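Local coordinates for protein D-glucosaminate-6-phosphate ammonia lyase (Salmonella typhimurium, PDB 7LCE) that belongs to the selenocysteine synthase-like family within the pyridoxal-phosphate aminotransferase superfamily, carries that cofactor on its own chain and forms an eight-chain assembly, at residues K13-C18 / G325-Y330; I299-V304 / L343-V348. All blocks are in the same frame, centred on the assembly; numbering follows the deposited sequence.

Contact 1 of 2, residues K13-C18 / G325-Y330; sequences KVINAC and GEIAIY
Ile-15 packs against two isoleucines of the neighbouring strand at once. It lies side by side with Ile-329, the two side chains pointing the same way, with Ile-15 CB 4.1 Å from Ile-329 CG1. Its CG1 stands anti to the carbonyl carbon and CD1 continues extended (chi2 -176°), which carries CD1 to 3.7 Å from Ile-327 CG2 on an oblique course. Leu-355 and Ile-356 of helix 352-365 close over Ile-15, making this the tightly packed part of the contact.

Beneath these side chains, strands 13-17 and 327-330 run parallel and illustrate the staggered ladder of a parallel sheet. Ile-15 N donates to Ala-328 O at 2.8 Å, and Ile-15 O accepts from Tyr-330 N at 3.0 Å, so one residue is gripped on both its peptide groups. Further on, Ala-17 N reaches Tyr-330 O over a more bent bond of 141°. The pairing ties the N-terminal part of the chain to a strand more than 300 residues later, as in fold-type I pyridoxal-phosphate enzymes, whose smaller domain commonly draws on both ends of the chain.

On the face shared by Val-14, Ala-328 and Tyr-330, Val-14 CG1 meets the phenol ring at CD1, 3.8 Å away, the side chains crossing at a slant. Another copy of the protein packs on this face, together with Leu-24 of the same chain: Tyr-330 OH is hydrogen-bonded to Glu-46 of the second subunit, and Val-45 of that subunit packs on Val-14.

The start of the strands is the side nearer solvent. Ile-327 CD1 lies 3.6 Å from Lys-13 CB, and the lysine stem runs past it before the amine turns away toward a weak, long ion pair with Glu-352. Both residues are partly exposed, and next to them Glu-326 is exposed in the assembly.

Contact 2 of 2, residues I299-V304 / L343-V348; sequences IWRIRV and LDPRTV
Ile-299 lays its CG2 methyl over one face of the Arg-346 guanidinium, 3.6 Å above the plane and over its centre, while CD1 reaches NH1. The same methyl also covers a face of the Arg-301 guanidinium, toward its rim. Asp-344 joins the two arginines in a salt-bridge network. Arg-346, bent at chi3 (-76°), grips the carboxylate side-on: NE reaches Asp-344 OD1 at 2.9 Å, and NH2 takes the syn lone pair of Asp-344 OD2. Arg-301 adds a weak bond from NE to that same OD2, 3.5 Å long, with its guanidinium turned 79° from the carboxylate plane. The shared anion would offset the repulsion between Arg-301 NH2 and Arg-346 NH2, which lie close together; Arg-301 NH1 has a second acid in Asp-293.

Ile-302 and Leu-343 form an antiparallel hydrogen-bonded pair, the end of a strand ladder before the chain departs into a loop. Leu-343 N donates to Ile-302 O at 3.1 Å, and the return bond joins Ile-302 N to Leu-343 O. Beside this pair, Leu-343 CD1 meets Val-304 CG2 at 3.6 Å. Strand 300-306 is the middle member of a three-stranded antiparallel sheet, between 286-292 and 340-343, with helix 270-282 packed on Ile-302 and Val-304 and helix 352-365 on Leu-343 and Pro-345.

Overall arrangement
Both contacts are largely buried, yet they differ in chemistry. Contact 1 pairs two parallel strands through backbone bonds and aliphatic packing, and one of its faces is completed by another subunit. Contact 2 joins the middle strand 300-306 to the end of strand 340-343 and the loop that follows it, and toward its more exposed end charged groups take over from apolar ones. Their centres lie about 13 Å apart and they meet directly: Ala-17 O probably accepts from Asp-344 N, and Asn-16 O from Thr-347 OG1, linking the two-stranded sheet to the loop that leaves the three-stranded one. Helix 352-365 is common to both, packing on side chains of each.

Contact 1 of 2, residues K13-C18 / G325-Y330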
ATOM      1  N   LYS A  13     -39.011 -20.606 -41.419  1.00 67.70           N
ATOM      2  CA  LYS A  13     -39.773 -19.382 -41.612  1.00 72.33           C
ATOM      3  C   LYS A  13     -40.424 -18.991 -40.293  1.00 65.79           C
ATOM      4  O   LYS A  13     -41.106 -19.806 -39.663  1.00 73.17           O
ATOM      5  CB  LYS A  13     -40.829 -19.574 -42.699  1.00 70.44           C
ATOM      6  CG  LYS A  13     -41.775 -18.399 -42.860  1.00 71.25           C
ATOM      7  CD  LYS A  13     -42.761 -18.626 -43.993  1.00 68.18           C
ATOM      8  CE  LYS A  13     -43.746 -17.474 -44.084  1.00 76.90           C
ATOM      9  NZ  LYS A  13     -43.042 -16.181 -44.316  1.00 82.24           N
ATOM     10  N   VAL A  14     -40.216 -17.748 -39.871  1.00 62.87           N
ATOM     11  CA  VAL A  14     -40.671 -17.272 -38.569  1.00 61.17           C
ATOM     12  C   VAL A  14     -41.828 -16.304 -38.770  1.00 64.21           C
ATOM     13  O   VAL A  14     -41.758 -15.409 -39.621  1.00 72.05           O
ATOM     14  CB  VAL A  14     -39.528 -16.604 -37.785  1.00 56.04           C
ATOM     15  CG1 VAL A  14     -40.033 -16.096 -36.447  1.00 60.06           C
ATOM     16  CG2 VAL A  14     -38.375 -17.576 -37.596  1.00 69.23           C
ATOM     17  N   ILE A  15     -42.885 -16.482 -37.983  1.00 64.01           N
ATOM     18  CA  ILE A  15     -44.009 -15.556 -37.935  1.00 61.07           C
ATOM     19  C   ILE A  15     -44.037 -14.948 -36.542  1.00 63.05           C
ATOM     20  O   ILE A  15     -44.237 -15.662 -35.551  1.00 66.25           O
ATOM     21  CB  ILE A  15     -45.342 -16.248 -38.253  1.00 60.05           C
ATOM     22  CG1 ILE A  15     -45.290 -16.912 -39.627  1.00 64.73           C
ATOM     23  CG2 ILE A  15     -46.488 -15.246 -38.191  1.00 70.21           C
ATOM     24  CD1 ILE A  15     -46.602 -17.539 -40.041  1.00 63.59           C
ATOM     25  N   ASN A  16     -43.855 -13.636 -36.466  1.00 58.75           N
ATOM     26  CA  ASN A  16     -43.729 -12.937 -35.196  1.00 59.50           C
ATOM     27  C   ASN A  16     -45.072 -12.334 -34.820  1.00 70.16           C
ATOM     28  O   ASN A  16     -45.600 -11.481 -35.542  1.00 79.36           O
ATOM     29  CB  ASN A  16     -42.661 -11.849 -35.273  1.00 67.96           C
ATOM     30  CG  ASN A  16     -42.325 -11.264 -33.915  1.00 83.83           C
ATOM     31  OD1 ASN A  16     -43.119 -11.339 -32.975  1.00 79.24           O
ATOM     32  ND2 ASN A  16     -41.143 -10.669 -33.808  1.00 84.62           N
ATOM     33  N   ALA A  17     -45.604 -12.752 -33.672  1.00 67.30           N
ATOM     34  CA  ALA A  17     -46.841 -12.195 -33.144  1.00 67.02           C
ATOM     35  C   ALA A  17     -46.701 -11.809 -31.678  1.00 76.17           C
ATOM     36  O   ALA A  17     -47.713 -11.534 -31.023  1.00 76.39           O
ATOM     37  CB  ALA A  17     -47.999 -13.181 -33.321  1.00 59.03           C
ATOM     38  N   CYS A  18     -45.478 -11.785 -31.148  1.00 83.74           N
ATOM     39  CA  CYS A  18     -45.223 -11.381 -29.771  1.00 83.44           C
ATOM     40  C   CYS A  18     -44.812  -9.917 -29.658  1.00 82.13           C
ATOM     41  O   CYS A  18     -45.328  -9.195 -28.801  1.00 93.00           O
ATOM     42  CB  CYS A  18     -44.146 -12.281 -29.155  1.00 62.04           C
ATOM     43  SG  CYS A  18     -43.979 -12.125 -27.362  1.00 99.05           S
ATOM     44  N   GLY A 325     -43.348 -25.928 -34.560  1.00 82.96           N
ATOM     45  CA  GLY A 325     -43.758 -26.392 -35.872  1.00 80.96           C
ATOM     46  C   GLY A 325     -42.771 -26.006 -36.958  1.00 75.40           C
ATOM     47  O   GLY A 325     -41.832 -25.238 -36.758  1.00 66.47           O
ATOM     48  N   GLU A 326     -43.003 -26.570 -38.149  1.00 81.85           N
ATOM     49  CA  GLU A 326     -42.140 -26.280 -39.291  1.00 72.19           C
ATOM     50  C   GLU A 326     -42.140 -24.792 -39.620  1.00 82.41           C
ATOM     51  O   GLU A 326     -41.123 -24.254 -40.074  1.00 74.92           O
ATOM     52  CB  GLU A 326     -42.575 -27.119 -40.495  1.00 88.03           C
ATOM     53  CG  GLU A 326     -41.636 -27.054 -41.688  1.00120.02           C
ATOM     54  CD  GLU A 326     -42.246 -27.650 -42.942  1.00127.90           C
ATOM     55  OE1 GLU A 326     -43.417 -28.086 -42.888  1.00102.60           O
ATOM     56  OE2 GLU A 326     -41.549 -27.697 -43.977  1.00147.31           O
ATOM     57  N   ILE A 327     -43.265 -24.117 -39.405  1.00 86.37           N
ATOM     58  CA  ILE A 327     -43.335 -22.661 -39.433  1.00 68.91           C
ATOM     59  C   ILE A 327     -43.340 -22.202 -37.980  1.00 73.31           C
ATOM     60  O   ILE A 327     -44.300 -22.457 -37.244  1.00 79.25           O
ATOM     61  CB  ILE A 327     -44.575 -22.158 -40.183  1.00 57.01           C
ATOM     62  CG1 ILE A 327     -44.565 -22.634 -41.637  1.00 61.36           C
ATOM     63  CG2 ILE A 327     -44.643 -20.640 -40.128  1.00 65.73           C
ATOM     64  CD1 ILE A 327     -43.368 -22.164 -42.426  1.00 97.95           C
ATOM     65  N   ALA A 328     -42.266 -21.537 -37.557  1.00 71.78           N
ATOM     66  CA  ALA A 328     -42.122 -21.093 -36.173  1.00 53.60           C
ATOM     67  C   ALA A 328     -43.017 -19.881 -35.930  1.00 69.67           C
ATOM     68  O   ALA A 328     -42.756 -18.795 -36.456  1.00 83.12           O
ATOM     69  CB  ALA A 328     -40.665 -20.762 -35.874  1.00 66.22           C
ATOM     70  N   ILE A 329     -44.064 -20.062 -35.129  1.00 61.23           N
ATOM     71  CA  ILE A 329     -45.019 -19.003 -34.813  1.00 66.39           C
ATOM     72  C   ILE A 329     -44.836 -18.606 -33.354  1.00 64.15           C
ATOM     73  O   ILE A 329     -45.063 -19.419 -32.447  1.00 63.22           O
ATOM     74  CB  ILE A 329     -46.465 -19.436 -35.090  1.00 79.42           C
ATOM     75  CG1 ILE A 329     -46.661 -19.732 -36.579  1.00 57.72           C
ATOM     76  CG2 ILE A 329     -47.439 -18.369 -34.620  1.00 62.42           C
ATOM     77  CD1 ILE A 329     -47.879 -20.571 -36.874  1.00 61.32           C
ATOM     78  N   TYR A 330     -44.427 -17.359 -33.129  1.00 64.17           N
ATOM     79  CA  TYR A 330     -44.156 -16.838 -31.791  1.00 68.15           C
ATOM     80  C   TYR A 330     -45.302 -15.920 -31.378  1.00 73.81           C
ATOM     81  O   TYR A 330     -45.465 -14.829 -31.934  1.00 72.23           O
ATOM     82  CB  TYR A 330     -42.819 -16.099 -31.762  1.00 68.36           C
ATOM     83  CG  TYR A 330     -41.613 -17.009 -31.853  1.00 56.19           C
ATOM     84  CD1 TYR A 330     -41.148 -17.457 -33.083  1.00 50.93           C
ATOM     85  CD2 TYR A 330     -40.938 -17.416 -30.710  1.00 57.57           C
ATOM     86  CE1 TYR A 330     -40.046 -18.288 -33.170  1.00 67.25           C
ATOM     87  CE2 TYR A 330     -39.835 -18.247 -30.787  1.00 55.69           C
ATOM     88  CZ  TYR A 330     -39.392 -18.681 -32.018  1.00 68.60           C
ATOM     89  OH  TYR A 330     -38.293 -19.509 -32.100  1.00 65.85           O
TER

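Contact 2 of 2, residues I299-V304 / L343-V348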
ATOM      1  N   ILE A 299     -53.693   0.084 -29.940  1.00114.59           N
ATOM      2  CA  ILE A 299     -53.072  -1.223 -30.137  1.00104.81           C
ATOM      3  C   ILE A 299     -54.102  -2.297 -29.821  1.00102.45           C
ATOM      4  O   ILE A 299     -54.545  -2.434 -28.673  1.00 93.70           O
ATOM      5  CB  ILE A 299     -51.819  -1.402 -29.269  1.00116.42           C
ATOM      6  CG1 ILE A 299     -50.924  -0.166 -29.358  1.00111.52           C
ATOM      7  CG2 ILE A 299     -51.061  -2.658 -29.672  1.00 99.62           C
ATOM      8  CD1 ILE A 299     -49.831  -0.141 -28.325  1.00108.12           C
ATOM      9  N   TRP A 300     -54.497  -3.042 -30.852  1.00 95.18           N
ATOM     10  CA  TRP A 300     -55.473  -4.117 -30.758  1.00 78.00           C
ATOM     11  C   TRP A 300     -54.765  -5.455 -30.934  1.00 73.99           C
ATOM     12  O   TRP A 300     -53.855  -5.580 -31.760  1.00 65.81           O
ATOM     13  CB  TRP A 300     -56.554  -3.947 -31.826  1.00 82.22           C
ATOM     14  CG  TRP A 300     -57.204  -2.599 -31.776  1.00 88.65           C
ATOM     15  CD1 TRP A 300     -56.805  -1.475 -32.440  1.00 94.48           C
ATOM     16  CD2 TRP A 300     -58.363  -2.228 -31.023  1.00 87.13           C
ATOM     17  NE1 TRP A 300     -57.641  -0.427 -32.145  1.00 92.61           N
ATOM     18  CE2 TRP A 300     -58.609  -0.863 -31.278  1.00 94.21           C
ATOM     19  CE3 TRP A 300     -59.218  -2.916 -30.156  1.00 86.43           C
ATOM     20  CZ2 TRP A 300     -59.672  -0.175 -30.701  1.00104.04           C
ATOM     21  CZ3 TRP A 300     -60.275  -2.231 -29.585  1.00109.87           C
ATOM     22  CH2 TRP A 300     -60.493  -0.875 -29.859  1.00115.48           C
ATOM     23  N   ARG A 301     -55.179  -6.452 -30.153  1.00 70.46           N
ATOM     24  CA  ARG A 301     -54.559  -7.770 -30.189  1.00 59.22           C
ATOM     25  C   ARG A 301     -55.638  -8.841 -30.173  1.00 67.22           C
ATOM     26  O   ARG A 301     -56.749  -8.614 -29.689  1.00 78.44           O
ATOM     27  CB  ARG A 301     -53.611  -7.986 -29.000  1.00 57.83           C
ATOM     28  CG  ARG A 301     -52.434  -7.026 -28.939  1.00 84.51           C
ATOM     29  CD  ARG A 301     -51.576  -7.279 -27.705  1.00 95.59           C
ATOM     30  NE  ARG A 301     -50.426  -6.384 -27.640  1.00105.86           N
ATOM     31  CZ  ARG A 301     -50.383  -5.264 -26.930  1.00118.46           C
ATOM     32  NH1 ARG A 301     -51.420  -4.859 -26.214  1.00112.09           N
ATOM     33  NH2 ARG A 301     -49.271  -4.535 -26.935  1.00121.90           N
ATOM     34  N   ILE A 302     -55.297 -10.015 -30.704  1.00 57.92           N
ATOM     35  CA  ILE A 302     -56.218 -11.146 -30.783  1.00 55.94           C
ATOM     36  C   ILE A 302     -55.904 -12.070 -29.615  1.00 63.07           C
ATOM     37  O   ILE A 302     -54.943 -12.844 -29.653  1.00 72.85           O
ATOM     38  CB  ILE A 302     -56.127 -11.884 -32.122  1.00 56.76           C
ATOM     39  CG1 ILE A 302     -56.429 -10.944 -33.290  1.00 62.28           C
ATOM     40  CG2 ILE A 302     -57.077 -13.075 -32.141  1.00 56.61           C
ATOM     41  CD1 ILE A 302     -56.088 -11.541 -34.638  1.00 54.93           C
ATOM     42  N   ARG A 303     -56.720 -11.984 -28.572  1.00 61.19           N
ATOM     43  CA  ARG A 303     -56.581 -12.853 -27.414  1.00 59.02           C
ATOM     44  C   ARG A 303     -57.220 -14.202 -27.716  1.00 67.92           C
ATOM     45  O   ARG A 303     -58.399 -14.273 -28.073  1.00 79.04           O
ATOM     46  CB  ARG A 303     -57.228 -12.203 -26.193  1.00 58.48           C
ATOM     47  CG  ARG A 303     -57.171 -13.030 -24.930  1.00 82.62           C
ATOM     48  CD  ARG A 303     -57.779 -12.266 -23.767  1.00 93.23           C
ATOM     49  NE  ARG A 303     -59.185 -11.956 -23.992  1.00107.20           N
ATOM     50  CZ  ARG A 303     -59.889 -11.107 -23.256  1.00103.17           C
ATOM     51  NH1 ARG A 303     -59.347 -10.466 -22.234  1.00108.94           N
ATOM     52  NH2 ARG A 303     -61.169 -10.901 -23.550  1.00101.16           N
ATOM     53  N   VAL A 304     -56.444 -15.272 -27.561  1.00 58.55           N
ATOM     54  CA  VAL A 304     -56.890 -16.626 -27.871  1.00 65.16           C
ATOM     55  C   VAL A 304     -56.925 -17.410 -26.569  1.00 69.85           C
ATOM     56  O   VAL A 304     -55.897 -17.555 -25.894  1.00 78.63           O
ATOM     57  CB  VAL A 304     -55.973 -17.311 -28.896  1.00 52.97           C
ATOM     58  CG1 VAL A 304     -56.519 -18.682 -29.258  1.00 63.11           C
ATOM     59  CG2 VAL A 304     -55.827 -16.448 -30.136  1.00 57.81           C
ATOM     60  N   LEU A 343     -51.813 -12.696 -29.831  1.00 52.48           N
ATOM     61  CA  LEU A 343     -51.091 -12.453 -31.073  1.00 64.24           C
ATOM     62  C   LEU A 343     -51.069 -10.954 -31.329  1.00 69.37           C
ATOM     63  O   LEU A 343     -52.127 -10.329 -31.458  1.00 70.17           O
ATOM     64  CB  LEU A 343     -51.725 -13.184 -32.262  1.00 61.45           C
ATOM     65  CG  LEU A 343     -51.826 -14.710 -32.369  1.00 57.89           C
ATOM     66  CD1 LEU A 343     -52.562 -15.353 -31.215  1.00 81.66           C
ATOM     67  CD2 LEU A 343     -52.512 -15.066 -33.678  1.00 59.87           C
ATOM     68  N   ASP A 344     -49.869 -10.385 -31.417  1.00 75.29           N
ATOM     69  CA  ASP A 344     -49.712  -8.963 -31.684  1.00 61.95           C
ATOM     70  C   ASP A 344     -49.592  -8.780 -33.191  1.00 68.77           C
ATOM     71  O   ASP A 344     -48.585  -9.210 -33.776  1.00 78.70           O
ATOM     72  CB  ASP A 344     -48.483  -8.415 -30.973  1.00 81.56           C
ATOM     73  CG  ASP A 344     -48.478  -6.903 -30.890  1.00 84.83           C
ATOM     74  OD1 ASP A 344     -49.114  -6.252 -31.745  1.00 81.58           O
ATOM     75  OD2 ASP A 344     -47.831  -6.363 -29.967  1.00 91.79           O
ATOM     76  N   PRO A 345     -50.570  -8.161 -33.856  1.00 61.55           N
ATOM     77  CA  PRO A 345     -50.548  -8.106 -35.326  1.00 66.51           C
ATOM     78  C   PRO A 345     -49.532  -7.135 -35.898  1.00 70.06           C
ATOM     79  O   PRO A 345     -49.352  -7.113 -37.123  1.00 84.29           O
ATOM     80  CB  PRO A 345     -51.975  -7.670 -35.673  1.00 68.59           C
ATOM     81  CG  PRO A 345     -52.381  -6.835 -34.499  1.00 62.29           C
ATOM     82  CD  PRO A 345     -51.754  -7.489 -33.293  1.00 53.05           C
ATOM     83  N   ARG A 346     -48.869  -6.333 -35.065  1.00 64.23           N
ATOM     84  CA  ARG A 346     -47.966  -5.309 -35.581  1.00 64.77           C
ATOM     85  C   ARG A 346     -46.769  -5.925 -36.300  1.00 76.08           C
ATOM     86  O   ARG A 346     -46.312  -5.394 -37.319  1.00 86.43           O
ATOM     87  CB  ARG A 346     -47.523  -4.395 -34.438  1.00 54.08           C
ATOM     88  CG  ARG A 346     -48.693  -3.662 -33.784  1.00 58.33           C
ATOM     89  CD  ARG A 346     -48.264  -2.781 -32.617  1.00 62.04           C
ATOM     90  NE  ARG A 346     -47.980  -3.565 -31.420  1.00 89.37           N
ATOM     91  CZ  ARG A 346     -47.477  -3.068 -30.298  1.00 94.26           C
ATOM     92  NH1 ARG A 346     -47.201  -1.781 -30.175  1.00 95.18           N
ATOM     93  NH2 ARG A 346     -47.255  -3.883 -29.271  1.00100.25           N
ATOM     94  N   THR A 347     -46.254  -7.046 -35.799  1.00 74.83           N
ATOM     95  CA  THR A 347     -45.131  -7.726 -36.434  1.00 72.84           C
ATOM     96  C   THR A 347     -45.564  -8.780 -37.447  1.00 72.95           C
ATOM     97  O   THR A 347     -44.702  -9.376 -38.101  1.00 75.16           O
ATOM     98  CB  THR A 347     -44.235  -8.383 -35.378  1.00 72.36           C
ATOM     99  OG1 THR A 347     -45.018  -9.253 -34.552  1.00 79.63           O
ATOM    100  CG2 THR A 347     -43.579  -7.324 -34.506  1.00 78.33           C
ATOM    101  N   VAL A 348     -46.862  -9.031 -37.587  1.00 77.36           N
ATOM    102  CA  VAL A 348     -47.352 -10.028 -38.534  1.00 67.66           C
ATOM    103  C   VAL A 348     -47.472  -9.389 -39.911  1.00 63.39           C
ATOM    104  O   VAL A 348     -48.025  -8.293 -40.053  1.00 86.40           O
ATOM    105  CB  VAL A 348     -48.701 -10.604 -38.074  1.00 57.47           C
ATOM    106  CG1 VAL A 348     -49.145 -11.726 -39.001  1.00 65.28           C
ATOM    107  CG2 VAL A 348     -48.613 -11.097 -36.638  1.00 63.85           C
TER